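Local coordinates for gamma-resorcylate decarboxylase (Polaromonas, PDB 4QRO), which probably catalyses the manganese-dependent, non-oxidative decarboxylation of gamma-resorcylate (2,6-dihydroxybenzoate) to resorcinol, at residues Glu9-Glu14 against Leu37-Arg42; Ile56-Ala61 against Gly124-Gly129; Gly97-Pro102 against Leu120-Ala125. All blocks are in the same frame, centred on the assembly; numbering follows the deposited sequence.

Contact 1: Glu9-Glu14 against Leu37-Arg42; sequences EHFATE and LDIQDR. With MN (manganese (II) ion), chain K.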
ATOM      1  N   GLU A   9       6.887  11.171 -17.726  1.00 28.12           N
ATOM      2  CA  GLU A   9       7.458  12.465 -17.994  1.00 30.33           C
ATOM      3  C   GLU A   9       6.300  13.298 -18.573  1.00 30.17           C
ATOM      4  O   GLU A   9       5.793  13.044 -19.683  1.00 31.79           O
ATOM      5  CB  GLU A   9       8.645  12.359 -18.987  1.00 29.82           C
ATOM      6  CG  GLU A   9       9.568  11.118 -18.854  1.00 28.11           C
ATOM      7  CD  GLU A   9      10.223  10.944 -17.480  1.00 38.46           C
ATOM      8  OE1 GLU A   9      10.168   9.810 -16.904  1.00 30.72           O
ATOM      9  OE2 GLU A   9      10.806  11.924 -16.961  1.00 33.73           O
ATOM     10  N   HIS A  10       5.844  14.247 -17.779  1.00 27.84           N
ATOM     11  CA  HIS A  10       4.572  14.867 -18.006  1.00 32.74           C
ATOM     12  C   HIS A  10       4.686  16.258 -18.607  1.00 34.42           C
ATOM     13  O   HIS A  10       5.661  16.966 -18.386  1.00 28.69           O
ATOM     14  CB  HIS A  10       3.804  14.989 -16.692  1.00 31.57           C
ATOM     15  CG  HIS A  10       3.576  13.693 -15.981  1.00 29.17           C
ATOM     16  ND1 HIS A  10       2.730  12.716 -16.465  1.00 32.26           N
ATOM     17  CD2 HIS A  10       4.017  13.254 -14.777  1.00 31.61           C
ATOM     18  CE1 HIS A  10       2.696  11.708 -15.609  1.00 38.62           C
ATOM     19  NE2 HIS A  10       3.456  12.017 -14.570  1.00 27.40           N
ATOM     20  N   PHE A  11       3.626  16.654 -19.305  1.00 36.43           N
ATOM     21  CA  PHE A  11       3.468  18.024 -19.797  1.00 35.52           C
ATOM     22  C   PHE A  11       1.989  18.381 -19.666  1.00 33.43           C
ATOM     23  O   PHE A  11       1.126  17.509 -19.384  1.00 29.80           O
ATOM     24  CB  PHE A  11       3.889  18.121 -21.276  1.00 34.06           C
ATOM     25  CG  PHE A  11       2.918  17.449 -22.215  1.00 30.29           C
ATOM     26  CD1 PHE A  11       1.834  18.147 -22.742  1.00 38.72           C
ATOM     27  CD2 PHE A  11       3.027  16.098 -22.489  1.00 28.67           C
ATOM     28  CE1 PHE A  11       0.908  17.527 -23.550  1.00 33.65           C
ATOM     29  CE2 PHE A  11       2.119  15.466 -23.318  1.00 32.73           C
ATOM     30  CZ  PHE A  11       1.037  16.180 -23.834  1.00 40.18           C
ATOM     31  N   ALA A  12       1.680  19.654 -19.878  1.00 31.14           N
ATOM     32  CA  ALA A  12       0.284  20.111 -19.879  1.00 31.88           C
ATOM     33  C   ALA A  12       0.018  21.014 -21.076  1.00 34.26           C
ATOM     34  O   ALA A  12       0.944  21.632 -21.613  1.00 36.81           O
ATOM     35  CB  ALA A  12      -0.031  20.857 -18.605  1.00 33.27           C
ATOM     36  N   THR A  13      -1.242  21.046 -21.500  1.00 37.63           N
ATOM     37  CA  THR A  13      -1.734  22.123 -22.363  1.00 43.49           C
ATOM     38  C   THR A  13      -2.372  23.190 -21.466  1.00 38.89           C
ATOM     39  O   THR A  13      -2.617  22.941 -20.273  1.00 37.88           O
ATOM     40  CB  THR A  13      -2.742  21.603 -23.407  1.00 44.70           C
ATOM     41  OG1 THR A  13      -3.869  21.019 -22.742  1.00 47.86           O
ATOM     42  CG2 THR A  13      -2.091  20.554 -24.290  1.00 45.87           C
ATOM     43  N   GLU A  14      -2.613  24.390 -22.001  1.00 44.75           N
ATOM     44  CA  GLU A  14      -3.310  25.430 -21.211  1.00 47.33           C
ATOM     45  C   GLU A  14      -4.661  24.894 -20.725  1.00 30.45           C
ATOM     46  O   GLU A  14      -5.089  25.147 -19.611  1.00 41.61           O
ATOM     47  CB  GLU A  14      -3.479  26.736 -22.008  1.00 51.40           C
ATOM     48  CG  GLU A  14      -2.219  27.618 -22.044  1.00 44.69           C
ATOM     49  CD  GLU A  14      -1.823  28.200 -20.676  1.00 40.03           C
ATOM     50  OE1 GLU A  14      -2.640  28.160 -19.729  1.00 62.20           O
ATOM     51  OE2 GLU A  14      -0.683  28.715 -20.541  1.00 53.44           O
ATOM     52  N   LEU A  37       4.684  23.377 -19.109  1.00 32.85           N
ATOM     53  CA  LEU A  37       4.407  23.936 -20.414  1.00 36.88           C
ATOM     54  C   LEU A  37       5.579  23.800 -21.363  1.00 33.34           C
ATOM     55  O   LEU A  37       5.407  23.933 -22.563  1.00 42.14           O
ATOM     56  CB  LEU A  37       3.985  25.408 -20.304  1.00 33.61           C
ATOM     57  CG  LEU A  37       2.628  25.665 -19.670  1.00 33.19           C
ATOM     58  CD1 LEU A  37       2.425  27.179 -19.471  1.00 43.04           C
ATOM     59  CD2 LEU A  37       1.501  25.046 -20.481  1.00 39.38           C
ATOM     60  N   ASP A  38       6.767  23.519 -20.842  1.00 29.65           N
ATOM     61  CA  ASP A  38       7.958  23.474 -21.682  1.00 33.01           C
ATOM     62  C   ASP A  38       8.266  22.051 -22.100  1.00 41.00           C
ATOM     63  O   ASP A  38       8.465  21.194 -21.268  1.00 38.76           O
ATOM     64  CB  ASP A  38       9.172  24.092 -20.984  1.00 32.12           C
ATOM     65  CG  ASP A  38      10.469  23.646 -21.620  1.00 38.28           C
ATOM     66  OD1 ASP A  38      10.715  23.971 -22.800  1.00 40.31           O
ATOM     67  OD2 ASP A  38      11.199  22.899 -20.962  1.00 43.03           O
ATOM     68  N   ILE A  39       8.265  21.801 -23.402  1.00 36.58           N
ATOM     69  CA  ILE A  39       8.714  20.529 -23.941  1.00 32.66           C
ATOM     70  C   ILE A  39      10.032  20.675 -24.676  1.00 36.13           C
ATOM     71  O   ILE A  39      10.919  19.876 -24.482  1.00 34.09           O
ATOM     72  CB  ILE A  39       7.654  19.927 -24.868  1.00 49.87           C
ATOM     73  CG1 ILE A  39       6.427  19.508 -24.051  1.00 42.71           C
ATOM     74  CG2 ILE A  39       8.232  18.746 -25.644  1.00 37.69           C
ATOM     75  CD1 ILE A  39       5.245  19.145 -24.914  1.00 38.50           C
ATOM     76  N   GLN A  40      10.172  21.722 -25.498  1.00 35.83           N
ATOM     77  CA  GLN A  40      11.301  21.839 -26.439  1.00 42.18           C
ATOM     78  C   GLN A  40      12.617  22.395 -25.880  1.00 32.80           C
ATOM     79  O   GLN A  40      13.690  22.136 -26.451  1.00 39.66           O
ATOM     80  CB  GLN A  40      10.905  22.711 -27.652  1.00 35.99           C
ATOM     81  CG  GLN A  40       9.671  22.250 -28.405  1.00 37.85           C
ATOM     82  CD  GLN A  40       9.826  20.867 -29.034  1.00 41.65           C
ATOM     83  OE1 GLN A  40      10.880  20.512 -29.577  1.00 44.42           O
ATOM     84  NE2 GLN A  40       8.778  20.082 -28.960  1.00 35.40           N
ATOM     85  N   ASP A  41      12.575  23.167 -24.812  1.00 37.42           N
ATOM     86  CA  ASP A  41      13.733  23.996 -24.463  1.00 36.49           C
ATOM     87  C   ASP A  41      14.453  23.484 -23.220  1.00 43.05           C
ATOM     88  O   ASP A  41      15.384  22.699 -23.319  1.00 35.32           O
ATOM     89  CB  ASP A  41      13.315  25.477 -24.378  1.00 47.14           C
ATOM     90  CG  ASP A  41      14.411  26.391 -23.816  1.00121.82           C
ATOM     91  OD1 ASP A  41      15.586  25.987 -23.771  1.00 46.15           O
ATOM     92  OD2 ASP A  41      14.098  27.529 -23.410  1.00 43.94           O
ATOM     93  N   ARG A  42      14.029  23.901 -22.049  1.00 31.77           N
ATOM     94  CA  ARG A  42      14.790  23.555 -20.847  1.00 32.62           C
ATOM     95  C   ARG A  42      14.772  22.054 -20.559  1.00 36.49           C
ATOM     96  O   ARG A  42      15.778  21.490 -20.111  1.00 38.61           O
ATOM     97  CB  ARG A  42      14.285  24.364 -19.648  1.00 37.42           C
ATOM     98  CG  ARG A  42      14.953  24.000 -18.330  1.00 34.68           C
ATOM     99  CD  ARG A  42      14.549  24.998 -17.269  1.00 43.29           C
ATOM    100  NE  ARG A  42      15.021  24.610 -15.950  1.00 50.73           N
ATOM    101  CZ  ARG A  42      14.265  24.529 -14.853  1.00 61.49           C
ATOM    102  NH1 ARG A  42      14.836  24.174 -13.705  1.00 54.73           N
ATOM    103  NH2 ARG A  42      12.955  24.809 -14.879  1.00 42.75           N
TER
HETATM  104 MN    MN K 403       3.354  11.143 -12.507  1.00 31.28          MN
HETATM  105  O   HOH W   1       2.736  22.757 -23.398  1.00 53.29           O
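Phe11 and Ile39 meet where the end of the first strand of an amidohydrolase (beta/alpha)8 barrel lies beside the loop joining helices 29-37 and 42-49. The Phe11 side chain starts at CB, 4.0 Å from Ile39 CG1. At CG it makes its nearest approach, 3.9 Å to Ile39 CD1, and at ring atom CD1 the same methyl is still 4.2 Å off; the methyl meets the ring obliquely. With CG placed between the backbone N and the carbonyl carbon (chi1 71°), the rest of the ring leads away from the loop, toward Leu59 on strand 52-59 and Leu84 on helix 70-90. No direct hydrogen bond crosses this contact. Water 1 supplies the polar link instead, donating to Ala12 O at 2.8 Å and to Leu37 O at 3.0 Å. Leu37 covers the more exposed end, with CD2 at 3.6 Å from Ala12 O and CD1 against Glu14 OE2. Within the loop, an Asx motif braces the turn before helix 42-49, Asp38 OD1 accepting from Asp41 N. One residue before Phe11, His10 is a ligand of the manganese ion, shared with Glu8, His164 and Asp287; its NE2 lies 2.2 Å from the metal.

Contact 2: Ile56-Ala61 against Gly124-Gly129; sequences ILSLNA and GALVNG
Strands 52-59 and 125-128 run past each other without a backbone hydrogen bond; the nearest CA pairs are Ser58-Leu126 at 6.6 Å and, past the end of the first strand, Ala61-Asn128 at 6.0 Å. Strand 95-97 pairs with 52-59, and the chain just after it bridges to 125-128, so these are non-neighbouring strands facing each other inside the barrel. Leu126 CG stands anti to the backbone N (chi1 -176°), which carries the CD1 methyl to 3.5 Å from Ser58 OG, a van der Waals contact of a methyl with a hydroxyl. Further along, the Asn128 carboxamide is set against Ala61, whose CB lies 3.5 Å from Asn128 OD1, and both ends of the amide turn to the 59-60 backbone. Water 2 donates to Leu59 O and to Asn128 OD1, the latter at 2.8 Å. Asn128 ND2 gives a weak, bent bond to Asn60 O (3.4 Å, 128° at the hydrogen), a shorter one to water 3 at 3.0 Å and another weak one to Pro62 O. With an alanine here in place of Asn128, water 2 is likely to lose its second acceptor and Asn60 O its amide donor. The change from van der Waals contact at Leu126 to hydrated and polar at Asn128 implies strand ends tied largely through ordered water, with one weak direct bond, where the side chain of Ala61 is about 5 Å from the bound 2-nitroresorcinol.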
ATOM      1  N   ILE A  56       9.384   9.611 -23.056  1.00 29.57           N
ATOM      2  CA  ILE A  56       8.123   9.267 -23.596  1.00 28.34           C
ATOM      3  C   ILE A  56       7.153  10.141 -22.806  1.00 50.55           C
ATOM      4  O   ILE A  56       7.048  10.033 -21.590  1.00 30.40           O
ATOM      5  CB  ILE A  56       7.826   7.781 -23.441  1.00 29.97           C
ATOM      6  CG1 ILE A  56       9.002   6.946 -24.005  1.00 38.18           C
ATOM      7  CG2 ILE A  56       6.525   7.440 -24.139  1.00 30.88           C
ATOM      8  CD1 ILE A  56       8.750   5.455 -23.988  1.00 36.22           C
ATOM      9  N   LEU A  57       6.487  11.047 -23.507  1.00 30.21           N
ATOM     10  CA  LEU A  57       5.775  12.144 -22.880  1.00 36.56           C
ATOM     11  C   LEU A  57       4.319  11.785 -22.635  1.00 36.41           C
ATOM     12  O   LEU A  57       3.717  11.050 -23.408  1.00 32.09           O
ATOM     13  CB  LEU A  57       5.858  13.392 -23.776  1.00 32.65           C
ATOM     14  CG  LEU A  57       7.233  14.020 -24.025  1.00 30.17           C
ATOM     15  CD1 LEU A  57       7.094  15.125 -25.060  1.00 39.91           C
ATOM     16  CD2 LEU A  57       7.851  14.549 -22.735  1.00 33.72           C
ATOM     17  N   SER A  58       3.754  12.306 -21.553  1.00 31.56           N
ATOM     18  CA  SER A  58       2.324  12.125 -21.272  1.00 34.67           C
ATOM     19  C   SER A  58       1.715  13.367 -20.644  1.00 33.04           C
ATOM     20  O   SER A  58       2.356  14.075 -19.853  1.00 34.21           O
ATOM     21  CB  SER A  58       2.084  10.918 -20.315  1.00 33.37           C
ATOM     22  OG  SER A  58       2.720  11.139 -19.051  1.00 34.06           O
ATOM     23  N   LEU A  59       0.435  13.557 -20.942  1.00 31.37           N
ATOM     24  CA  LEU A  59      -0.373  14.620 -20.387  1.00 30.77           C
ATOM     25  C   LEU A  59      -0.477  14.455 -18.868  1.00 35.75           C
ATOM     26  O   LEU A  59      -0.337  13.351 -18.324  1.00 38.76           O
ATOM     27  CB  LEU A  59      -1.768  14.563 -21.038  1.00 34.23           C
ATOM     28  CG  LEU A  59      -2.771  15.711 -20.900  1.00 31.88           C
ATOM     29  CD1 LEU A  59      -2.179  16.968 -21.490  1.00 34.33           C
ATOM     30  CD2 LEU A  59      -4.080  15.358 -21.587  1.00 30.45           C
ATOM     31  N   ASN A  60      -0.701  15.570 -18.193  1.00 34.86           N
ATOM     32  CA  ASN A  60      -0.764  15.611 -16.737  1.00 27.99           C
ATOM     33  C   ASN A  60      -2.090  15.023 -16.200  1.00 34.83           C
ATOM     34  O   ASN A  60      -2.896  14.517 -16.975  1.00 40.35           O
ATOM     35  CB  ASN A  60      -0.492  17.031 -16.226  1.00 32.64           C
ATOM     36  CG  ASN A  60      -1.553  18.022 -16.620  1.00 37.26           C
ATOM     37  OD1 ASN A  60      -2.071  17.995 -17.743  1.00 34.21           O
ATOM     38  ND2 ASN A  60      -1.834  18.959 -15.717  1.00 34.30           N
ATOM     39  N   ALA A  61      -2.265  15.023 -14.881  1.00 38.71           N
ATOM     40  CA  ALA A  61      -3.340  14.251 -14.229  1.00 39.52           C
ATOM     41  C   ALA A  61      -4.273  15.185 -13.463  1.00 35.53           C
ATOM     42  O   ALA A  61      -3.834  16.241 -13.020  1.00 36.98           O
ATOM     43  CB  ALA A  61      -2.737  13.238 -13.276  1.00 41.20           C
ATOM     44  N   GLY A 124       2.117   3.825 -26.786  1.00 33.24           N
ATOM     45  CA  GLY A 124       1.366   3.278 -25.656  1.00 37.53           C
ATOM     46  C   GLY A 124       0.329   4.293 -25.295  1.00 43.18           C
ATOM     47  O   GLY A 124       0.147   5.273 -26.031  1.00 32.25           O
ATOM     48  N   ALA A 125      -0.347   4.054 -24.177  1.00 28.77           N
ATOM     49  CA  ALA A 125      -1.335   4.977 -23.618  1.00 26.28           C
ATOM     50  C   ALA A 125      -1.019   5.212 -22.151  1.00 34.02           C
ATOM     51  O   ALA A 125      -0.448   4.335 -21.500  1.00 32.24           O
ATOM     52  CB  ALA A 125      -2.713   4.386 -23.747  1.00 33.74           C
ATOM     53  N   LEU A 126      -1.340   6.402 -21.650  1.00 33.53           N
ATOM     54  CA  LEU A 126      -1.258   6.673 -20.220  1.00 28.80           C
ATOM     55  C   LEU A 126      -2.596   7.201 -19.753  1.00 36.02           C
ATOM     56  O   LEU A 126      -3.170   8.109 -20.353  1.00 33.82           O
ATOM     57  CB  LEU A 126      -0.119   7.640 -19.879  1.00 36.75           C
ATOM     58  CG  LEU A 126       0.087   7.881 -18.358  1.00 30.47           C
ATOM     59  CD1 LEU A 126       1.568   7.984 -17.982  1.00 26.57           C
ATOM     60  CD2 LEU A 126      -0.673   9.104 -17.872  1.00 38.10           C
ATOM     61  N   VAL A 127      -3.098   6.609 -18.677  1.00 30.44           N
ATOM     62  CA  VAL A 127      -4.413   6.924 -18.148  1.00 26.54           C
ATOM     63  C   VAL A 127      -4.353   7.072 -16.628  1.00 35.95           C
ATOM     64  O   VAL A 127      -3.762   6.245 -15.944  1.00 31.22           O
ATOM     65  CB  VAL A 127      -5.437   5.838 -18.539  1.00 32.04           C
ATOM     66  CG1 VAL A 127      -6.766   6.020 -17.808  1.00 32.84           C
ATOM     67  CG2 VAL A 127      -5.626   5.808 -20.056  1.00 35.04           C
ATOM     68  N   ASN A 128      -5.011   8.112 -16.119  1.00 30.61           N
ATOM     69  CA  ASN A 128      -4.917   8.474 -14.728  1.00 28.33           C
ATOM     70  C   ASN A 128      -6.007   7.827 -13.916  1.00 33.91           C
ATOM     71  O   ASN A 128      -6.958   8.482 -13.441  1.00 29.97           O
ATOM     72  CB  ASN A 128      -4.917   9.985 -14.584  1.00 32.99           C
ATOM     73  CG  ASN A 128      -3.830  10.644 -15.417  1.00 36.11           C
ATOM     74  OD1 ASN A 128      -2.631  10.385 -15.226  1.00 30.04           O
ATOM     75  ND2 ASN A 128      -4.246  11.501 -16.362  1.00 33.14           N
ATOM     76  N   GLY A 129      -5.858   6.523 -13.736  1.00 32.93           N
ATOM     77  CA  GLY A 129      -6.789   5.788 -12.908  1.00 30.76           C
ATOM     78  C   GLY A 129      -8.208   5.824 -13.451  1.00 33.44           C
ATOM     79  O   GLY A 129      -8.426   5.950 -14.666  1.00 32.64           O
TER
HETATM   80  O   HOH W   2      -0.472  12.100 -15.918  1.00 32.22           O
HETATM   81  O   HOH W   3      -2.950  12.075 -18.959  1.00 35.25           O

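Contact 3: Gly97-Pro102 against Leu120-Ala125; sequences GFAALP and LGFVGA
A main-chain pairing, flanked by two phenylalanines, joins the exit of strand 95-97 to the entry of strand 125-128, the two ends of a beta-alpha-beta crossover through helix 106-118 in the barrel. The evidence is a single bridge, Ala99 with Ala125, made by Ala99 N to Gly124 O together with the backbone bond of Leu126 to Ala99. The first is 3.0 Å long, with a C=O...N angle of 135° at Gly124 O, the donor lying somewhat out of the carbonyl plane. Before the bridge, Val123 N donates separately to Gly97 O at 3.0 Å, almost in line with the carbonyl (179° at the oxygen). Water 4 extends the link, accepting from Gly97 N and donating to Gly121 O. Phe122, its CG anti to the carbonyl carbon (chi1 -69°), lays its ring over Gly97: the glycine CA sits 4.3 Å from the ring centroid in a CH-pi contact, with Leu120 CB over the opposite face. A CB on Gly97 would come within 2.8 Å of Phe122 CE1, a clash. Gly124 plays the same part for Phe98, whose CD1 lies 3.5 Å from Gly124 C and whose CE1 is 4.1 Å from Val123 CG2. Beyond the bridge, Leu101 CD1 packs on Ala125 CB at 3.6 Å. Helices 70-90 and 106-118 cover the outer side of the pairing through Phe122, while Phe98 touches Ile56 of strand 52-59.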
ATOM      1  N   GLY A  97       5.494   9.731 -27.795  1.00 31.99           N
ATOM      2  CA  GLY A  97       4.272  10.045 -27.037  1.00 32.69           C
ATOM      3  C   GLY A  97       3.484   8.824 -26.539  1.00 31.26           C
ATOM      4  O   GLY A  97       3.464   7.787 -27.177  1.00 35.10           O
ATOM      5  N   PHE A  98       2.863   8.974 -25.367  1.00 29.13           N
ATOM      6  CA  PHE A  98       1.744   8.143 -24.905  1.00 30.78           C
ATOM      7  C   PHE A  98       0.406   8.882 -25.187  1.00 30.53           C
ATOM      8  O   PHE A  98       0.291  10.102 -24.999  1.00 34.11           O
ATOM      9  CB  PHE A  98       1.779   7.894 -23.391  1.00 35.42           C
ATOM     10  CG  PHE A  98       2.807   6.874 -22.922  1.00 35.07           C
ATOM     11  CD1 PHE A  98       3.007   5.677 -23.585  1.00 40.24           C
ATOM     12  CD2 PHE A  98       3.518   7.104 -21.750  1.00 34.14           C
ATOM     13  CE1 PHE A  98       3.934   4.753 -23.123  1.00 51.11           C
ATOM     14  CE2 PHE A  98       4.442   6.186 -21.277  1.00 35.32           C
ATOM     15  CZ  PHE A  98       4.649   5.007 -21.969  1.00 36.24           C
ATOM     16  N   ALA A  99      -0.593   8.115 -25.592  1.00 31.11           N
ATOM     17  CA  ALA A  99      -1.940   8.593 -25.815  1.00 32.09           C
ATOM     18  C   ALA A  99      -2.658   8.954 -24.533  1.00 32.21           C
ATOM     19  O   ALA A  99      -2.649   8.170 -23.567  1.00 33.47           O
ATOM     20  CB  ALA A  99      -2.740   7.504 -26.529  1.00 29.93           C
ATOM     21  N   ALA A 100      -3.316  10.112 -24.557  1.00 31.51           N
ATOM     22  CA  ALA A 100      -4.432  10.412 -23.676  1.00 32.88           C
ATOM     23  C   ALA A 100      -5.720   9.803 -24.256  1.00 37.98           C
ATOM     24  O   ALA A 100      -5.998   9.903 -25.472  1.00 33.19           O
ATOM     25  CB  ALA A 100      -4.559  11.930 -23.511  1.00 29.83           C
ATOM     26  N   LEU A 101      -6.507   9.150 -23.408  1.00 30.96           N
ATOM     27  CA  LEU A 101      -7.696   8.432 -23.874  1.00 31.24           C
ATOM     28  C   LEU A 101      -8.981   8.761 -23.106  1.00 31.52           C
ATOM     29  O   LEU A 101      -8.976   8.887 -21.870  1.00 36.54           O
ATOM     30  CB  LEU A 101      -7.492   6.923 -23.822  1.00 34.07           C
ATOM     31  CG  LEU A 101      -6.347   6.326 -24.608  1.00 35.62           C
ATOM     32  CD1 LEU A 101      -6.236   4.856 -24.224  1.00 36.32           C
ATOM     33  CD2 LEU A 101      -6.550   6.511 -26.120  1.00 41.74           C
ATOM     34  N   PRO A 102     -10.100   8.891 -23.840  1.00 29.13           N
ATOM     35  CA  PRO A 102     -11.365   9.167 -23.203  1.00 34.67           C
ATOM     36  C   PRO A 102     -11.991   7.865 -22.759  1.00 42.61           C
ATOM     37  O   PRO A 102     -12.870   7.338 -23.431  1.00 35.28           O
ATOM     38  CB  PRO A 102     -12.175   9.833 -24.333  1.00 41.53           C
ATOM     39  CG  PRO A 102     -11.675   9.168 -25.574  1.00 33.01           C
ATOM     40  CD  PRO A 102     -10.206   8.957 -25.320  1.00 37.87           C
ATOM     41  N   LEU A 120      -0.409   8.723 -35.508  1.00 40.62           N
ATOM     42  CA  LEU A 120       0.487   9.644 -34.792  1.00 39.21           C
ATOM     43  C   LEU A 120       1.820   9.027 -34.326  1.00 36.92           C
ATOM     44  O   LEU A 120       2.731   9.758 -33.954  1.00 37.12           O
ATOM     45  CB  LEU A 120      -0.243  10.304 -33.617  1.00 39.57           C
ATOM     46  CG  LEU A 120      -1.548  11.017 -33.973  1.00 43.04           C
ATOM     47  CD1 LEU A 120      -2.207  11.603 -32.730  1.00 38.70           C
ATOM     48  CD2 LEU A 120      -1.316  12.098 -35.028  1.00 45.88           C
ATOM     49  N   GLY A 121       1.929   7.705 -34.360  1.00 33.98           N
ATOM     50  CA  GLY A 121       3.176   7.012 -34.039  1.00 36.40           C
ATOM     51  C   GLY A 121       3.431   6.910 -32.532  1.00 37.60           C
ATOM     52  O   GLY A 121       4.568   6.716 -32.114  1.00 37.66           O
ATOM     53  N   PHE A 122       2.385   7.038 -31.721  1.00 37.55           N
ATOM     54  CA  PHE A 122       2.537   6.881 -30.263  1.00 32.62           C
ATOM     55  C   PHE A 122       2.827   5.452 -29.895  1.00 34.00           C
ATOM     56  O   PHE A 122       2.476   4.518 -30.628  1.00 32.90           O
ATOM     57  CB  PHE A 122       1.293   7.354 -29.509  1.00 31.41           C
ATOM     58  CG  PHE A 122       1.065   8.849 -29.552  1.00 36.37           C
ATOM     59  CD1 PHE A 122       1.954   9.718 -30.180  1.00 37.49           C
ATOM     60  CD2 PHE A 122      -0.041   9.391 -28.921  1.00 37.86           C
ATOM     61  CE1 PHE A 122       1.710  11.081 -30.202  1.00 34.93           C
ATOM     62  CE2 PHE A 122      -0.276  10.755 -28.919  1.00 34.87           C
ATOM     63  CZ  PHE A 122       0.599  11.603 -29.567  1.00 36.06           C
ATOM     64  N   VAL A 123       3.398   5.261 -28.705  1.00 32.17           N
ATOM     65  CA  VAL A 123       3.973   3.956 -28.363  1.00 33.92           C
ATOM     66  C   VAL A 123       3.227   3.248 -27.228  1.00 34.09           C
ATOM     67  O   VAL A 123       3.642   2.188 -26.784  1.00 33.06           O
ATOM     68  CB  VAL A 123       5.489   4.050 -28.046  1.00 31.66           C
ATOM     69  CG1 VAL A 123       6.257   4.584 -29.246  1.00 39.49           C
ATOM     70  CG2 VAL A 123       5.746   4.901 -26.811  1.00 34.25           C
ATOM     71  N   GLY A 124       2.117   3.825 -26.786  1.00 33.24           N
ATOM     72  CA  GLY A 124       1.366   3.278 -25.656  1.00 37.53           C
ATOM     73  C   GLY A 124       0.329   4.293 -25.295  1.00 43.18           C
ATOM     74  O   GLY A 124       0.147   5.273 -26.031  1.00 32.25           O
ATOM     75  N   ALA A 125      -0.347   4.054 -24.177  1.00 28.77           N
ATOM     76  CA  ALA A 125      -1.335   4.977 -23.618  1.00 26.28           C
ATOM     77  C   ALA A 125      -1.019   5.212 -22.151  1.00 34.02           C
ATOM     78  O   ALA A 125      -0.448   4.335 -21.500  1.00 32.24           O
ATOM     79  CB  ALA A 125      -2.713   4.386 -23.747  1.00 33.74           C
TER
HETATM   80  O   HOH W   4       5.554   8.978 -30.581  1.00 35.23           O

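Overall arrangement
Contacts 2 and 3 are buried and share Gly124 and Ala125, whereas contact 1 is only partly buried, with Leu37 and Glu14 at its exposed side. Neighbouring strands tie the three together: Ser58 N to Glu9 O and Phe11 N to Ser58 O, both 2.9 Å, are probable hydrogen bonds between contacts 1 and 2, and Leu126 N to Ala99 O, also 2.9 Å, is one between contacts 2 and 3. Contacts 1 and 3 do not touch, their nearest atoms about 6 Å apart. Chemistry follows place: contact 3 joins backbone bonds with phenylalanines packed on glycines, contact 2 combines Leu126 against Ser58 with an amide and waters inside the barrel, and contact 1 relies on aliphatic-aromatic packing and one bridging water.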